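Local coordinates for protein 1A (Cricket paralysis virus, PDB 6C3R) that suppresses insect antiviral RNA silencing by directly inactivating host AGO2 and recruiting a cellular ubiquitin ligase complex that promotes AGO2 degradation, at residues E5-A9 against P110-M114; F25-Q31 against N103-S109. All blocks are in the same frame, centred on the assembly; numbering follows the deposited sequence.

Contact 1. Residues E5-A9 against P110-M114; sequences EELAA and PRFFM
A salt bridge ties the exposed flank of this helix pair: Arg111 NH1 donates to Glu5 OE2 at 2.6 Å, the carboxylate meeting the guanidinium at its edge, near its plane. Glu5 reaches across with chi1 and chi2 both t, while Arg111 leaves its helix with chi1 t and folds back through chi2 p and chi3 m; its NH2 has a second acidic partner in Asp115. Both segments are helical. Residues 5-9 are an inner part of helix 2-16, and 110-114 form one short turn closed by Met114 N to Pro110 O at 3.1 Å. The axes approach to 9.3 Å and run roughly parallel, crossing at +36°, with Glu6 and Pro110 closest at 5.3 Å between CA atoms. Beneath the ion pair the packing is apolar. The Pro110 ring lies against the backbone of 5-9, its CG 3.6 Å from Glu6 CA and its CB 3.7 Å from Glu5 O. Met114, with chi1 m, chi2 t and chi3 m, lays SD 3.8 Å from Ala9 CB and CE 3.8 Å from Glu5 CG, the aliphatic part of the same acid. The small Ala9 CB also touches Phe113 CD2 at 3.7 Å. Residues 5-9 belong to the BC-box, through which the viral E3 ligase is assembled, so this contact docks one side of that helix onto the protein body. Inward, Ala9, Pro110 and Phe113 all rest on Val30 of strand 26-30; Phe113 also meets Phe17 and Phe120, and Phe112 turns to Trp80 of helix 77-90.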
ATOM      1  N   GLU A   5     -18.226   6.722  30.086  1.00 69.30           N
ATOM      2  CA  GLU A   5     -18.845   6.158  28.892  1.00 66.39           C
ATOM      3  C   GLU A   5     -17.907   5.185  28.153  1.00 63.59           C
ATOM      4  O   GLU A   5     -18.367   4.155  27.658  1.00 59.30           O
ATOM      5  CB  GLU A   5     -19.326   7.268  27.964  1.00 67.53           C
ATOM      6  CG  GLU A   5     -20.299   6.752  26.919  1.00 67.61           C
ATOM      7  CD  GLU A   5     -21.061   7.837  26.188  1.00 69.39           C
ATOM      8  OE1 GLU A   5     -20.792   9.056  26.365  1.00 70.89           O
ATOM      9  OE2 GLU A   5     -21.945   7.443  25.410  1.00 68.84           O
ATOM     10  N   GLU A   6     -16.614   5.526  28.084  1.00 61.94           N
ATOM     11  CA  GLU A   6     -15.566   4.642  27.548  1.00 60.38           C
ATOM     12  C   GLU A   6     -15.467   3.308  28.294  1.00 60.70           C
ATOM     13  O   GLU A   6     -15.243   2.260  27.679  1.00 58.89           O
ATOM     14  CB  GLU A   6     -14.199   5.353  27.580  1.00 60.87           C
ATOM     15  CG  GLU A   6     -13.004   4.492  27.155  1.00 61.59           C
ATOM     16  CD  GLU A   6     -11.749   5.295  26.815  1.00 63.08           C
ATOM     17  OE1 GLU A   6     -11.706   6.522  27.078  1.00 63.03           O
ATOM     18  OE2 GLU A   6     -10.784   4.692  26.280  1.00 64.01           O
ATOM     19  N   LEU A   7     -15.622   3.359  29.615  1.00 62.70           N
ATOM     20  CA  LEU A   7     -15.527   2.169  30.462  1.00 62.48           C
ATOM     21  C   LEU A   7     -16.623   1.145  30.158  1.00 61.62           C
ATOM     22  O   LEU A   7     -16.332  -0.038  30.010  1.00 61.18           O
ATOM     23  CB  LEU A   7     -15.559   2.556  31.946  1.00 63.76           C
ATOM     24  CG  LEU A   7     -14.229   3.049  32.539  1.00 64.99           C
ATOM     25  CD1 LEU A   7     -14.463   3.761  33.868  1.00 65.87           C
ATOM     26  CD2 LEU A   7     -13.230   1.912  32.705  1.00 65.00           C
ATOM     27  N   ALA A   8     -17.867   1.610  30.053  1.00 60.98           N
ATOM     28  CA  ALA A   8     -19.007   0.745  29.730  1.00 60.75           C
ATOM     29  C   ALA A   8     -18.829   0.025  28.388  1.00 59.56           C
ATOM     30  O   ALA A   8     -19.062  -1.171  28.303  1.00 61.08           O
ATOM     31  CB  ALA A   8     -20.309   1.543  29.745  1.00 60.59           C
ATOM     32  N   ALA A   9     -18.414   0.752  27.354  1.00 58.59           N
ATOM     33  CA  ALA A   9     -18.097   0.149  26.044  1.00 58.32           C
ATOM     34  C   ALA A   9     -16.957  -0.879  26.107  1.00 58.01           C
ATOM     35  O   ALA A   9     -17.013  -1.910  25.437  1.00 55.35           O
ATOM     36  CB  ALA A   9     -17.761   1.226  25.017  1.00 56.43           C
ATOM     37  N   PRO A 110     -17.055   6.058  22.103  1.00 35.71           N
ATOM     38  CA  PRO A 110     -17.922   5.095  22.775  1.00 34.82           C
ATOM     39  C   PRO A 110     -19.413   5.257  22.532  1.00 33.81           C
ATOM     40  O   PRO A 110     -20.140   4.275  22.478  1.00 34.62           O
ATOM     41  CB  PRO A 110     -17.629   5.351  24.248  1.00 36.03           C
ATOM     42  CG  PRO A 110     -16.265   5.909  24.274  1.00 36.15           C
ATOM     43  CD  PRO A 110     -16.233   6.793  23.078  1.00 35.85           C
ATOM     44  N   ARG A 111     -19.884   6.479  22.416  1.00 33.53           N
ATOM     45  CA  ARG A 111     -21.298   6.707  22.167  1.00 33.47           C
ATOM     46  C   ARG A 111     -21.658   6.086  20.805  1.00 32.66           C
ATOM     47  O   ARG A 111     -22.668   5.402  20.662  1.00 33.12           O
ATOM     48  CB  ARG A 111     -21.592   8.205  22.229  1.00 33.87           C
ATOM     49  CG  ARG A 111     -23.042   8.630  22.057  1.00 35.18           C
ATOM     50  CD  ARG A 111     -23.967   8.305  23.232  1.00 36.78           C
ATOM     51  NE  ARG A 111     -24.568   6.970  23.046  1.00 37.89           N
ATOM     52  CZ  ARG A 111     -24.580   5.950  23.908  1.00 37.55           C
ATOM     53  NH1 ARG A 111     -24.061   6.031  25.124  1.00 37.93           N
ATOM     54  NH2 ARG A 111     -25.150   4.811  23.529  1.00 38.31           N
ATOM     55  N   PHE A 112     -20.791   6.286  19.826  1.00 31.52           N
ATOM     56  CA  PHE A 112     -21.023   5.813  18.477  1.00 30.77           C
ATOM     57  C   PHE A 112     -20.985   4.292  18.365  1.00 31.51           C
ATOM     58  O   PHE A 112     -21.825   3.687  17.676  1.00 29.72           O
ATOM     59  CB  PHE A 112     -19.968   6.420  17.560  1.00 30.27           C
ATOM     60  CG  PHE A 112     -20.186   6.122  16.121  1.00 29.67           C
ATOM     61  CD1 PHE A 112     -19.689   4.951  15.558  1.00 29.04           C
ATOM     62  CD2 PHE A 112     -20.889   7.014  15.322  1.00 29.62           C
ATOM     63  CE1 PHE A 112     -19.891   4.673  14.225  1.00 29.22           C
ATOM     64  CE2 PHE A 112     -21.092   6.736  13.989  1.00 29.43           C
ATOM     65  CZ  PHE A 112     -20.594   5.564  13.441  1.00 29.34           C
ATOM     66  N   PHE A 113     -19.983   3.695  19.019  1.00 32.58           N
ATOM     67  CA  PHE A 113     -19.867   2.241  19.132  1.00 34.40           C
ATOM     68  C   PHE A 113     -21.113   1.605  19.720  1.00 35.06           C
ATOM     69  O   PHE A 113     -21.591   0.608  19.213  1.00 33.83           O
ATOM     70  CB  PHE A 113     -18.654   1.857  19.972  1.00 35.69           C
ATOM     71  CG  PHE A 113     -18.613   0.397  20.342  1.00 37.32           C
ATOM     72  CD1 PHE A 113     -18.449  -0.576  19.360  1.00 37.29           C
ATOM     73  CD2 PHE A 113     -18.755  -0.014  21.671  1.00 37.77           C
ATOM     74  CE1 PHE A 113     -18.406  -1.926  19.700  1.00 37.80           C
ATOM     75  CE2 PHE A 113     -18.702  -1.363  22.011  1.00 38.17           C
ATOM     76  CZ  PHE A 113     -18.531  -2.318  21.027  1.00 37.87           C
ATOM     77  N   MET A 114     -21.654   2.225  20.761  1.00 37.41           N
ATOM     78  CA  MET A 114     -22.810   1.697  21.451  1.00 39.43           C
ATOM     79  C   MET A 114     -24.143   2.070  20.839  1.00 38.90           C
ATOM     80  O   MET A 114     -25.136   1.428  21.143  1.00 39.56           O
ATOM     81  CB  MET A 114     -22.748   2.096  22.915  1.00 43.28           C
ATOM     82  CG  MET A 114     -21.542   1.474  23.600  1.00 45.66           C
ATOM     83  SD  MET A 114     -21.548   1.630  25.384  1.00 49.97           S
ATOM     84  CE  MET A 114     -21.621   3.412  25.591  1.00 48.69           C
TER

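Contact 2. Residues F25-Q31 against N103-S109; sequences FCTFYVQ and NGLLIVS
Strands 26-30 and 104-108 pair in parallel, in register from Cys26 with Gly104 to Val30 with Val108, their axes 4.6 Å apart at closest and crossing at -30°. Six backbone hydrogen bonds alternate in direction: Gly104 N to Phe25 O (2.9 Å), Thr27 N to Gly104 O (2.9 Å), Leu106 N to Thr27 O (3.1 Å), Tyr29 N to Leu106 O (2.8 Å), Val108 N to Tyr29 O (3.1 Å) and Gln31 N to Val108 O (3.2 Å). Other groups are satisfied outside the pair: Phe28 bonds through its backbone to Leu21, Leu105 O accepts from Arg63 NE, Thr27 OG1 bonds Asp22 OD1, and Ser109 N bonds Ser70 OG. Cys26, Phe28, Leu106 and Val108 share the face packed on helix 77-90; Phe28 (chi1 m) sets CE1 3.7 Å from Leu106 CB and 4.0 Å from Val108 CG2. On the face of Thr27, Tyr29 and Ile107, Leu105 CD1 makes a CH-pi contact 3.5 Å from the Tyr29 ring centroid. Ser109, chi1 p, N-caps helix 110-114 through a weak bond from Phe112 N to its OG. This is the ladder of a parallel beta pair, here a two-stranded sheet at the core of an alpha/beta fold.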
ATOM      1  N   PHE A  25      -8.480  -7.237   7.767  1.00 51.93           N
ATOM      2  CA  PHE A  25      -7.271  -6.377   7.654  1.00 52.77           C
ATOM      3  C   PHE A  25      -7.469  -4.981   8.231  1.00 50.11           C
ATOM      4  O   PHE A  25      -6.832  -4.018   7.795  1.00 48.37           O
ATOM      5  CB  PHE A  25      -6.763  -6.298   6.207  1.00 54.96           C
ATOM      6  CG  PHE A  25      -6.396  -7.630   5.642  1.00 59.83           C
ATOM      7  CD1 PHE A  25      -5.356  -8.368   6.205  1.00 62.51           C
ATOM      8  CD2 PHE A  25      -7.101  -8.171   4.571  1.00 63.06           C
ATOM      9  CE1 PHE A  25      -5.028  -9.621   5.712  1.00 65.17           C
ATOM     10  CE2 PHE A  25      -6.767  -9.422   4.067  1.00 65.67           C
ATOM     11  CZ  PHE A  25      -5.734 -10.150   4.642  1.00 66.08           C
ATOM     12  N   CYS A  26      -8.335  -4.895   9.241  1.00 48.04           N
ATOM     13  CA  CYS A  26      -8.649  -3.646   9.887  1.00 45.81           C
ATOM     14  C   CYS A  26      -9.356  -3.920  11.199  1.00 45.20           C
ATOM     15  O   CYS A  26     -10.254  -4.769  11.260  1.00 45.56           O
ATOM     16  CB  CYS A  26      -9.531  -2.773   8.988  1.00 46.05           C
ATOM     17  SG  CYS A  26      -9.648  -1.062   9.548  1.00 44.82           S
ATOM     18  N   THR A  27      -8.956  -3.187  12.237  1.00 43.59           N
ATOM     19  CA  THR A  27      -9.594  -3.260  13.544  1.00 42.53           C
ATOM     20  C   THR A  27     -10.000  -1.853  14.042  1.00 40.43           C
ATOM     21  O   THR A  27      -9.376  -0.849  13.684  1.00 38.12           O
ATOM     22  CB  THR A  27      -8.675  -3.987  14.563  1.00 43.84           C
ATOM     23  OG1 THR A  27      -9.375  -4.174  15.793  1.00 44.86           O
ATOM     24  CG2 THR A  27      -7.389  -3.213  14.850  1.00 44.33           C
ATOM     25  N   PHE A  28     -11.041  -1.807  14.868  1.00 39.30           N
ATOM     26  CA  PHE A  28     -11.511  -0.566  15.481  1.00 40.65           C
ATOM     27  C   PHE A  28     -11.112  -0.555  16.947  1.00 42.79           C
ATOM     28  O   PHE A  28     -11.132  -1.600  17.592  1.00 42.24           O
ATOM     29  CB  PHE A  28     -13.042  -0.459  15.442  1.00 39.87           C
ATOM     30  CG  PHE A  28     -13.592   0.146  14.202  1.00 38.58           C
ATOM     31  CD1 PHE A  28     -13.691   1.524  14.076  1.00 37.84           C
ATOM     32  CD2 PHE A  28     -14.078  -0.657  13.178  1.00 38.51           C
ATOM     33  CE1 PHE A  28     -14.236   2.100  12.937  1.00 36.81           C
ATOM     34  CE2 PHE A  28     -14.623  -0.085  12.035  1.00 38.30           C
ATOM     35  CZ  PHE A  28     -14.694   1.300  11.914  1.00 36.96           C
ATOM     36  N   TYR A  29     -10.779   0.633  17.464  1.00 45.03           N
ATOM     37  CA  TYR A  29     -10.603   0.867  18.898  1.00 46.65           C
ATOM     38  C   TYR A  29     -11.687   1.832  19.290  1.00 45.82           C
ATOM     39  O   TYR A  29     -12.175   2.573  18.441  1.00 46.16           O
ATOM     40  CB  TYR A  29      -9.249   1.499  19.204  1.00 49.55           C
ATOM     41  CG  TYR A  29      -8.014   0.615  19.118  1.00 52.98           C
ATOM     42  CD1 TYR A  29      -8.074  -0.724  18.709  1.00 55.17           C
ATOM     43  CD2 TYR A  29      -6.758   1.149  19.425  1.00 56.90           C
ATOM     44  CE1 TYR A  29      -6.931  -1.505  18.637  1.00 57.81           C
ATOM     45  CE2 TYR A  29      -5.600   0.383  19.344  1.00 59.13           C
ATOM     46  CZ  TYR A  29      -5.691  -0.945  18.952  1.00 60.32           C
ATOM     47  OH  TYR A  29      -4.545  -1.705  18.857  1.00 63.37           O
ATOM     48  N   VAL A  30     -12.051   1.828  20.573  1.00 45.53           N
ATOM     49  CA  VAL A  30     -13.146   2.655  21.096  1.00 45.24           C
ATOM     50  C   VAL A  30     -12.662   3.558  22.234  1.00 46.94           C
ATOM     51  O   VAL A  30     -12.567   3.132  23.383  1.00 49.78           O
ATOM     52  CB  VAL A  30     -14.315   1.783  21.582  1.00 44.05           C
ATOM     53  CG1 VAL A  30     -15.415   2.640  22.183  1.00 44.00           C
ATOM     54  CG2 VAL A  30     -14.860   0.943  20.437  1.00 43.79           C
ATOM     55  N   GLN A  31     -12.387   4.818  21.917  1.00 47.35           N
ATOM     56  CA  GLN A  31     -11.763   5.735  22.859  1.00 47.84           C
ATOM     57  C   GLN A  31     -12.412   7.106  22.838  1.00 49.38           C
ATOM     58  O   GLN A  31     -12.792   7.608  21.775  1.00 49.83           O
ATOM     59  CB  GLN A  31     -10.309   5.895  22.487  1.00 47.85           C
ATOM     60  CG  GLN A  31      -9.570   4.590  22.260  1.00 47.02           C
ATOM     61  CD  GLN A  31      -8.145   4.828  21.861  1.00 46.82           C
ATOM     62  OE1 GLN A  31      -7.793   5.924  21.435  1.00 46.22           O
ATOM     63  NE2 GLN A  31      -7.310   3.801  21.997  1.00 47.84           N
ATOM     64  N   ASN A 103      -3.089  -5.239  10.340  1.00 70.58           N
ATOM     65  CA  ASN A 103      -4.444  -4.642  10.378  1.00 63.97           C
ATOM     66  C   ASN A 103      -4.425  -3.108  10.436  1.00 57.34           C
ATOM     67  O   ASN A 103      -3.744  -2.533  11.273  1.00 57.46           O
ATOM     68  CB  ASN A 103      -5.231  -5.151  11.601  1.00 65.39           C
ATOM     69  CG  ASN A 103      -5.744  -6.583  11.442  1.00 68.56           C
ATOM     70  OD1 ASN A 103      -6.927  -6.798  11.154  1.00 69.60           O
ATOM     71  ND2 ASN A 103      -4.867  -7.573  11.669  1.00 68.98           N
ATOM     72  N   GLY A 104      -5.204  -2.447   9.578  1.00 50.32           N
ATOM     73  CA  GLY A 104      -5.347  -0.991   9.633  1.00 45.48           C
ATOM     74  C   GLY A 104      -6.036  -0.580  10.915  1.00 42.40           C
ATOM     75  O   GLY A 104      -6.859  -1.320  11.429  1.00 41.81           O
ATOM     76  N   LEU A 105      -5.703   0.599  11.439  1.00 40.01           N
ATOM     77  CA  LEU A 105      -6.267   1.052  12.706  1.00 38.73           C
ATOM     78  C   LEU A 105      -7.260   2.187  12.520  1.00 36.59           C
ATOM     79  O   LEU A 105      -6.935   3.197  11.889  1.00 36.20           O
ATOM     80  CB  LEU A 105      -5.154   1.494  13.638  1.00 40.03           C
ATOM     81  CG  LEU A 105      -5.552   2.023  15.018  1.00 41.45           C
ATOM     82  CD1 LEU A 105      -6.503   1.076  15.729  1.00 43.25           C
ATOM     83  CD2 LEU A 105      -4.312   2.223  15.882  1.00 42.43           C
ATOM     84  N   LEU A 106      -8.464   2.008  13.072  1.00 34.36           N
ATOM     85  CA  LEU A 106      -9.477   3.054  13.137  1.00 33.22           C
ATOM     86  C   LEU A 106     -10.002   3.220  14.533  1.00 33.32           C
ATOM     87  O   LEU A 106     -10.008   2.280  15.309  1.00 32.80           O
ATOM     88  CB  LEU A 106     -10.651   2.749  12.215  1.00 32.32           C
ATOM     89  CG  LEU A 106     -10.307   2.901  10.737  1.00 32.12           C
ATOM     90  CD1 LEU A 106     -11.394   2.270   9.873  1.00 32.75           C
ATOM     91  CD2 LEU A 106     -10.091   4.344  10.336  1.00 31.46           C
ATOM     92  N   ILE A 107     -10.481   4.431  14.825  1.00 34.12           N
ATOM     93  CA  ILE A 107     -10.952   4.784  16.159  1.00 34.71           C
ATOM     94  C   ILE A 107     -12.289   5.480  16.077  1.00 34.68           C
ATOM     95  O   ILE A 107     -12.506   6.355  15.252  1.00 35.90           O
ATOM     96  CB  ILE A 107      -9.948   5.699  16.910  1.00 35.18           C
ATOM     97  CG1 ILE A 107      -8.559   5.092  16.837  1.00 35.47           C
ATOM     98  CG2 ILE A 107     -10.391   5.911  18.357  1.00 35.79           C
ATOM     99  CD1 ILE A 107      -7.513   5.821  17.629  1.00 37.14           C
ATOM    100  N   VAL A 108     -13.150   5.138  17.013  1.00 35.54           N
ATOM    101  CA  VAL A 108     -14.517   5.620  17.048  1.00 36.28           C
ATOM    102  C   VAL A 108     -14.807   5.972  18.506  1.00 35.90           C
ATOM    103  O   VAL A 108     -14.263   5.341  19.391  1.00 36.12           O
ATOM    104  CB  VAL A 108     -15.421   4.500  16.429  1.00 37.14           C
ATOM    105  CG1 VAL A 108     -16.521   4.001  17.354  1.00 37.66           C
ATOM    106  CG2 VAL A 108     -15.979   4.952  15.095  1.00 37.18           C
ATOM    107  N   SER A 109     -15.659   6.958  18.766  1.00 35.95           N
ATOM    108  CA  SER A 109     -16.052   7.250  20.148  1.00 36.39           C
ATOM    109  C   SER A 109     -16.944   6.116  20.753  1.00 36.68           C
ATOM    110  O   SER A 109     -17.526   5.306  20.008  1.00 36.42           O
ATOM    111  CB  SER A 109     -16.767   8.604  20.242  1.00 36.68           C
ATOM    112  OG  SER A 109     -18.128   8.522  19.853  1.00 36.18           O
TER

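From the N terminus, helix 2-16 supplies the first half of contact 1, and the chain then turns into strand 26-30, the first half of contact 2. An excursion follows, carrying strand 42-45 and helices 53-70 and 77-90, before strand 104-108 returns beside 26-30 and closes contact 2. Helix 110-114 comes directly after it and closes contact 1, so the strand pairing forms an inner loop and the helix pairing an outer one, without crossing. Their centres are 14 Å apart, yet they touch: Pro110 CA lies 3.6 Å from Val30 CG1, and Glu6 OE2 3.7 Å from Gln31 CA. Together they join the BC-box helix to the central sheet.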